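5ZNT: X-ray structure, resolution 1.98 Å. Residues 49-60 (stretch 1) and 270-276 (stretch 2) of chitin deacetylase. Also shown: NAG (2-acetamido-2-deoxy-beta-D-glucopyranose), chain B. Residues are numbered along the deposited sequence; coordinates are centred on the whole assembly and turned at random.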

ATOM      1  N   ASN A  49     -10.413   0.388  12.585  1.00 17.70           N
ATOM      2  CA  ASN A  49     -11.286   0.223  13.752  1.00 18.53           C
ATOM      3  C   ASN A  49     -12.321   1.335  13.721  1.00 18.64           C
ATOM      4  O   ASN A  49     -12.446   2.059  12.726  1.00 17.55           O
ATOM      5  N   ASN A  50     -13.057   1.505  14.827  1.00 17.31           N
ATOM      6  CA  ASN A  50     -14.145   2.466  14.777  1.00 23.21           C
ATOM      7  C   ASN A  50     -13.646   3.910  14.709  1.00 23.51           C
ATOM      8  O   ASN A  50     -14.461   4.821  14.540  1.00 22.50           O
ATOM      9  N   ASN A  51     -12.338   4.157  14.817  1.00 19.42           N
ATOM     10  CA  ASN A  51     -11.853   5.498  14.512  1.00 21.51           C
ATOM     11  C   ASN A  51     -12.033   5.857  13.034  1.00 24.10           C
ATOM     12  O   ASN A  51     -12.051   7.049  12.706  1.00 20.34           O
ATOM     13  N   ASN A  52     -12.117   4.868  12.137  1.00 19.25           N
ATOM     14  CA  ASN A  52     -12.122   5.158  10.700  1.00 22.27           C
ATOM     15  C   ASN A  52     -13.078   4.307   9.861  1.00 22.88           C
ATOM     16  O   ASN A  52     -13.178   4.551   8.657  1.00 18.80           O
ATOM     17  N   ILE A  53     -13.830   3.375  10.454  1.00 22.80           N
ATOM     18  CA  ILE A  53     -14.685   2.493   9.660  1.00 25.63           C
ATOM     19  C   ILE A  53     -15.745   3.303   8.916  1.00 26.34           C
ATOM     20  O   ILE A  53     -16.005   3.071   7.729  1.00 27.59           O
ATOM     21  N   GLU A  54     -16.318   4.310   9.572  1.00 21.77           N
ATOM     22  CA  GLU A  54     -17.323   5.134   8.909  1.00 32.16           C
ATOM     23  C   GLU A  54     -16.712   6.012   7.823  1.00 30.61           C
ATOM     24  O   GLU A  54     -17.356   6.267   6.798  1.00 29.17           O
ATOM     25  N   LEU A  55     -15.498   6.526   8.041  1.00 26.31           N
ATOM     26  CA  LEU A  55     -14.827   7.260   6.970  1.00 22.52           C
ATOM     27  C   LEU A  55     -14.699   6.396   5.716  1.00 23.71           C
ATOM     28  O   LEU A  55     -14.970   6.860   4.597  1.00 25.14           O
ATOM     29  N   TYR A  56     -14.277   5.141   5.872  1.00 18.83           N
ATOM     30  CA  TYR A  56     -14.084   4.310   4.687  1.00 21.03           C
ATOM     31  C   TYR A  56     -15.413   4.038   3.987  1.00 29.68           C
ATOM     32  O   TYR A  56     -15.445   3.914   2.756  1.00 24.36           O
ATOM     33  N   LYS A  57     -16.522   3.991   4.740  1.00 25.93           N
ATOM     34  CA  LYS A  57     -17.833   3.819   4.106  1.00 33.47           C
ATOM     35  C   LYS A  57     -18.220   5.041   3.291  1.00 27.91           C
ATOM     36  O   LYS A  57     -18.845   4.912   2.228  1.00 31.43           O
ATOM     37  N   GLU A  58     -17.871   6.234   3.776  1.00 23.24           N
ATOM     38  CA  GLU A  58     -18.177   7.455   3.050  1.00 27.98           C
ATOM     39  C   GLU A  58     -17.405   7.515   1.736  1.00 31.15           C
ATOM     40  O   GLU A  58     -17.956   7.916   0.707  1.00 25.86           O
ATOM     41  N   ILE A  59     -16.126   7.130   1.757  1.00 24.50           N
ATOM     42  CA  ILE A  59     -15.310   7.154   0.545  1.00 22.60           C
ATOM     43  C   ILE A  59     -15.747   6.051  -0.417  1.00 22.45           C
ATOM     44  O   ILE A  59     -16.032   6.301  -1.593  1.00 24.40           O
ATOM     45  N   PHE A  60     -15.759   4.813   0.063  1.00 19.39           N
ATOM     46  CA  PHE A  60     -15.982   3.640  -0.773  1.00 21.95           C
ATOM     47  C   PHE A  60     -17.437   3.208  -0.626  1.00 29.09           C
ATOM     48  O   PHE A  60     -17.767   2.196  -0.018  1.00 36.04           O
ATOM     49  N   HIS A 270      -3.132   8.517   5.913  1.00 20.62           N
ATOM     50  CA  HIS A 270      -3.638   8.074   7.209  1.00 22.93           C
ATOM     51  C   HIS A 270      -5.069   8.555   7.321  1.00 21.69           C
ATOM     52  O   HIS A 270      -5.343   9.733   7.077  1.00 23.31           O
ATOM     53  N   ALA A 271      -5.970   7.642   7.687  1.00 18.20           N
ATOM     54  CA  ALA A 271      -7.379   7.996   7.817  1.00 19.14           C
ATOM     55  C   ALA A 271      -7.567   9.212   8.707  1.00 20.08           C
ATOM     56  O   ALA A 271      -8.378  10.095   8.402  1.00 21.37           O
ATOM     57  N   ALA A 272      -6.826   9.282   9.816  1.00 20.37           N
ATOM     58  CA  ALA A 272      -7.053  10.362  10.772  1.00 20.93           C
ATOM     59  C   ALA A 272      -6.831  11.736  10.129  1.00 23.81           C
ATOM     60  O   ALA A 272      -7.515  12.709  10.469  1.00 23.68           O
ATOM     61  N   TRP A 273      -5.863  11.835   9.211  1.00 19.81           N
ATOM     62  CA  TRP A 273      -5.603  13.094   8.517  1.00 20.74           C
ATOM     63  C   TRP A 273      -6.823  13.545   7.716  1.00 24.59           C
ATOM     64  O   TRP A 273      -7.187  14.726   7.741  1.00 23.51           O
ATOM     65  N   LEU A 274      -7.496  12.609   7.031  1.00 23.15           N
ATOM     66  CA  LEU A 274      -8.735  12.945   6.326  1.00 24.10           C
ATOM     67  C   LEU A 274      -9.867  13.231   7.305  1.00 27.56           C
ATOM     68  O   LEU A 274     -10.645  14.172   7.114  1.00 30.11           O
ATOM     69  N   LYS A 275      -9.985  12.421   8.350  1.00 23.46           N
ATOM     70  CA  LYS A 275     -11.099  12.573   9.274  1.00 29.32           C
ATOM     71  C   LYS A 275     -10.988  13.860  10.078  1.00 34.66           C
ATOM     72  O   LYS A 275     -11.992  14.548  10.305  1.00 32.13           O
ATOM     73  N   ASN A 276      -9.780  14.211  10.512  1.00 30.50           N
ATOM     74  CA  ASN A 276      -9.634  15.372  11.376  1.00 32.19           C
ATOM     75  C   ASN A 276      -9.689  16.683  10.611  1.00 43.45           C
ATOM     76  O   ASN A 276      -9.761  17.747  11.235  1.00 38.27           O
TER

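This is a small, mostly apolar contact between two steeply crossed helices far apart in sequence, closed at its solvent-exposed margin by one hydrogen bond from a lysine. The axes of helix 53-59 and helix 271-276 cross at 77° and come no nearer than 10.4 Å, so only a short patch on each helix can meet the other, and the two stretches together bury 314 Å².

Ala271 occupies the heart of the patch. Its CB points toward stretch 1, and its methyl group is small enough to let three residues gather round it. Asn52 CB lies 3.6 Å from Ala271 CB, Leu55 CD2 lies 3.7 Å from the same methyl, and Tyr56 OH approaches Ala271 CB to 3.3 Å. The tyrosine, with chi1 m, leaves its backbone sideways, but its long ring brings the far end nearer to stretch 2; the ring meets the methyl obliquely.

Leu55 is the main apolar residue from stretch 1. It points toward stretch 2 in a t, p rotamer, and Leu55 CD2 also sits 4.2 Å from Leu274 CB. Leu274, in the m, t rotamer, lies one helical turn beyond Ala271 and therefore faces the same way. One turn beyond Leu55, Ile59 (also m, t) extends the apolar strip, its CD1 reaching 4.2 Å from Leu274 CD1. Branched aliphatic chains suit these buried positions because they fill space without requiring polar partners.

Lys275 works differently. All four of its chi angles are t, so the chain is fully extended, carrying the ammonium group across to the turn before helix 53-59. There Lys275 NZ donates a hydrogen bond of 2.9 Å to Asn51 O. A long, flexible side chain suits this exposed place, since its methylenes span the gap while its charge remains near solvent.

The turn that supplies this acceptor is braced by its own asparagines. Asn51 N donates to Asn49 OD1 at 2.8 Å, and Asn49 N donates to Asn52 OD1 at 3.1 Å. Asn52, with chi1 p, stands at the N-cap position, yet its side chain makes no capping bond; its OD1 instead accepts the Asn49 N bond, while its CB packs on Ala271.

Other side chains turn elsewhere. Glu54 leads its carboxylate away from stretch 2, where OE2 forms a salt bridge with Lys57 NZ at 3.2 Å. The CB of Asn50 also points away, and Asn50 ND2 lies 3.0 Å from O7 of the NAG sugar, whose O5 is 3.8 Å from Ile53 CD1.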

ATOM      1  CB  ASN A  49     -10.478   0.202  15.069  1.00 16.06           C
ATOM      2  CG  ASN A  49      -9.648   1.460  15.284  1.00 17.71           C
ATOM      3  OD1 ASN A  49     -10.004   2.536  14.834  1.00 19.29           O
ATOM      4  ND2 ASN A  49      -8.548   1.327  16.019  1.00 16.80           N
ATOM      5  CB  ASN A  50     -15.095   2.259  15.973  1.00 25.55           C
ATOM      6  CG  ASN A  50     -16.187   1.227  15.682  1.00 34.47           C
ATOM      7  OD1 ASN A  50     -16.420   0.868  14.522  1.00 36.86           O
ATOM      8  ND2 ASN A  50     -16.871   0.760  16.728  1.00 36.80           N
ATOM      9  CB  ASN A  51     -10.364   5.670  14.850  1.00 21.27           C
ATOM     10  CG  ASN A  51     -10.035   5.446  16.343  1.00 25.75           C
ATOM     11  OD1 ASN A  51     -10.906   5.231  17.176  1.00 24.24           O
ATOM     12  ND2 ASN A  51      -8.751   5.451  16.652  1.00 23.09           N
ATOM     13  CB  ASN A  52     -10.693   5.021  10.129  1.00 16.29           C
ATOM     14  CG  ASN A  52      -9.989   3.740  10.593  1.00 20.48           C
ATOM     15  OD1 ASN A  52     -10.526   2.642  10.474  1.00 16.64           O
ATOM     16  ND2 ASN A  52      -8.777   3.888  11.126  1.00 20.90           N
ATOM     17  CB  ILE A  53     -15.301   1.396  10.560  1.00 28.12           C
ATOM     18  CG1 ILE A  53     -14.247   0.291  10.852  1.00 20.42           C
ATOM     19  CG2 ILE A  53     -16.565   0.814   9.905  1.00 32.80           C
ATOM     20  CD1 ILE A  53     -14.556  -0.581  12.143  1.00 21.28           C
ATOM     21  CB  GLU A  54     -18.057   5.998   9.936  1.00 34.97           C
ATOM     22  CG  GLU A  54     -19.024   5.217  10.816  1.00 41.02           C
ATOM     23  CD  GLU A  54     -20.162   4.588  10.021  1.00 64.20           C
ATOM     24  OE1 GLU A  54     -20.970   5.355   9.431  1.00 63.94           O
ATOM     25  OE2 GLU A  54     -20.230   3.331   9.979  1.00 58.21           O
ATOM     26  CB  LEU A  55     -13.447   7.731   7.434  1.00 22.58           C
ATOM     27  CG  LEU A  55     -12.582   8.303   6.306  1.00 21.03           C
ATOM     28  CD1 LEU A  55     -13.048   9.704   5.919  1.00 23.58           C
ATOM     29  CD2 LEU A  55     -11.123   8.309   6.670  1.00 24.13           C
ATOM     30  CB  TYR A  56     -13.377   3.009   5.057  1.00 21.26           C
ATOM     31  CG  TYR A  56     -11.956   3.229   5.572  1.00 22.59           C
ATOM     32  CD1 TYR A  56     -11.113   4.175   4.981  1.00 21.52           C
ATOM     33  CD2 TYR A  56     -11.475   2.520   6.672  1.00 17.53           C
ATOM     34  CE1 TYR A  56      -9.810   4.385   5.455  1.00 21.62           C
ATOM     35  CE2 TYR A  56     -10.182   2.739   7.165  1.00 17.66           C
ATOM     36  CZ  TYR A  56      -9.356   3.671   6.541  1.00 19.77           C
ATOM     37  OH  TYR A  56      -8.069   3.875   6.999  1.00 19.68           O
ATOM     38  CB  LYS A  57     -18.910   3.528   5.156  1.00 36.52           C
ATOM     39  CG  LYS A  57     -18.924   2.099   5.619  1.00 41.84           C
ATOM     40  CD  LYS A  57     -19.908   1.888   6.776  1.00 59.23           C
ATOM     41  CE  LYS A  57     -19.625   0.561   7.504  1.00 59.39           C
ATOM     42  NZ  LYS A  57     -20.484   0.378   8.706  1.00 52.01           N
ATOM     43  CB  GLU A  58     -17.861   8.675   3.912  1.00 26.03           C
ATOM     44  CG  GLU A  58     -18.057   9.998   3.221  1.00 28.65           C
ATOM     45  CD  GLU A  58     -17.973  11.209   4.167  1.00 42.31           C
ATOM     46  OE1 GLU A  58     -17.761  11.026   5.400  1.00 39.17           O
ATOM     47  OE2 GLU A  58     -18.111  12.354   3.667  1.00 36.57           O
ATOM     48  CB  ILE A  59     -13.817   7.013   0.887  1.00 18.83           C
ATOM     49  CG1 ILE A  59     -13.350   8.165   1.787  1.00 19.42           C
ATOM     50  CG2 ILE A  59     -13.010   6.956  -0.414  1.00 21.45           C
ATOM     51  CD1 ILE A  59     -11.957   7.962   2.404  1.00 21.80           C
ATOM     52  CB  PHE A  60     -14.996   2.534  -0.410  1.00 21.04           C
ATOM     53  CG  PHE A  60     -13.578   2.972  -0.532  1.00 24.72           C
ATOM     54  CD1 PHE A  60     -13.017   3.171  -1.785  1.00 18.74           C
ATOM     55  CD2 PHE A  60     -12.817   3.247   0.598  1.00 24.09           C
ATOM     56  CE1 PHE A  60     -11.710   3.601  -1.915  1.00 24.70           C
ATOM     57  CE2 PHE A  60     -11.507   3.688   0.488  1.00 20.76           C
ATOM     58  CZ  PHE A  60     -10.948   3.892  -0.759  1.00 23.76           C
ATOM     59  CB  HIS A 270      -2.826   8.638   8.372  1.00 20.38           C
ATOM     60  CG  HIS A 270      -1.412   8.169   8.382  1.00 26.14           C
ATOM     61  ND1 HIS A 270      -0.411   8.830   7.705  1.00 26.19           N
ATOM     62  CD2 HIS A 270      -0.830   7.094   8.969  1.00 20.04           C
ATOM     63  CE1 HIS A 270       0.733   8.193   7.890  1.00 24.07           C
ATOM     64  NE2 HIS A 270       0.508   7.142   8.656  1.00 19.30           N
ATOM     65  CB  ALA A 271      -8.164   6.816   8.384  1.00 19.61           C
ATOM     66  CB  ALA A 272      -6.139  10.171  11.986  1.00 27.44           C
ATOM     67  CB  TRP A 273      -4.377  12.930   7.622  1.00 22.24           C
ATOM     68  CG  TRP A 273      -3.902  14.184   6.894  1.00 27.22           C
ATOM     69  CD1 TRP A 273      -3.043  15.150   7.374  1.00 32.67           C
ATOM     70  CD2 TRP A 273      -4.243  14.587   5.557  1.00 27.47           C
ATOM     71  NE1 TRP A 273      -2.829  16.115   6.412  1.00 26.60           N
ATOM     72  CE2 TRP A 273      -3.555  15.801   5.294  1.00 28.60           C
ATOM     73  CE3 TRP A 273      -5.054  14.039   4.552  1.00 21.64           C
ATOM     74  CZ2 TRP A 273      -3.656  16.469   4.071  1.00 26.74           C
ATOM     75  CZ3 TRP A 273      -5.155  14.703   3.348  1.00 25.50           C
ATOM     76  CH2 TRP A 273      -4.461  15.913   3.114  1.00 30.42           C
ATOM     77  CB  LEU A 274      -9.144  11.801   5.389  1.00 17.43           C
ATOM     78  CG  LEU A 274      -8.284  11.640   4.145  1.00 21.38           C
ATOM     79  CD1 LEU A 274      -8.588  10.310   3.419  1.00 20.52           C
ATOM     80  CD2 LEU A 274      -8.455  12.867   3.196  1.00 25.80           C
ATOM     81  CB  LYS A 275     -11.177  11.365  10.202  1.00 27.77           C
ATOM     82  CG  LYS A 275     -12.422  11.417  11.066  1.00 37.34           C
ATOM     83  CD  LYS A 275     -12.637  10.145  11.816  1.00 33.16           C
ATOM     84  CE  LYS A 275     -13.932  10.208  12.582  1.00 35.87           C
ATOM     85  NZ  LYS A 275     -14.060   9.010  13.428  1.00 38.81           N
ATOM     86  CB  ASN A 276      -8.322  15.288  12.174  1.00 33.29           C
ATOM     87  CG  ASN A 276      -8.281  14.074  13.114  1.00 31.44           C
ATOM     88  OD1 ASN A 276      -9.288  13.391  13.328  1.00 38.88           O
ATOM     89  ND2 ASN A 276      -7.117  13.808  13.674  1.00 38.79           N
TER
HETATM   90  C1  NAG B   1     -15.776  -4.009  14.410  1.00 26.92           C
HETATM   91  C2  NAG B   1     -16.814  -3.117  15.061  1.00 31.97           C
HETATM   92  C3  NAG B   1     -18.210  -3.675  14.782  1.00 35.65           C
HETATM   93  C4  NAG B   1     -18.410  -3.915  13.286  1.00 40.16           C
HETATM   94  C5  NAG B   1     -17.226  -4.673  12.694  1.00 29.40           C
HETATM   95  C6  NAG B   1     -17.267  -4.768  11.186  1.00 30.56           C
HETATM   96  C7  NAG B   1     -15.692  -2.143  17.028  1.00 34.16           C
HETATM   97  C8  NAG B   1     -15.688  -2.074  18.527  1.00 36.63           C
HETATM   98  N2  NAG B   1     -16.605  -2.955  16.489  1.00 29.39           N
HETATM   99  O3  NAG B   1     -19.155  -2.748  15.297  1.00 45.62           O
HETATM  100  O4  NAG B   1     -19.472  -4.832  13.057  1.00 57.53           O
HETATM  101  O5  NAG B   1     -15.994  -4.035  13.042  1.00 25.70           O
HETATM  102  O6  NAG B   1     -17.404  -3.480  10.603  1.00 37.57           O
HETATM  103  O7  NAG B   1     -14.878  -1.513  16.336  1.00 34.35           O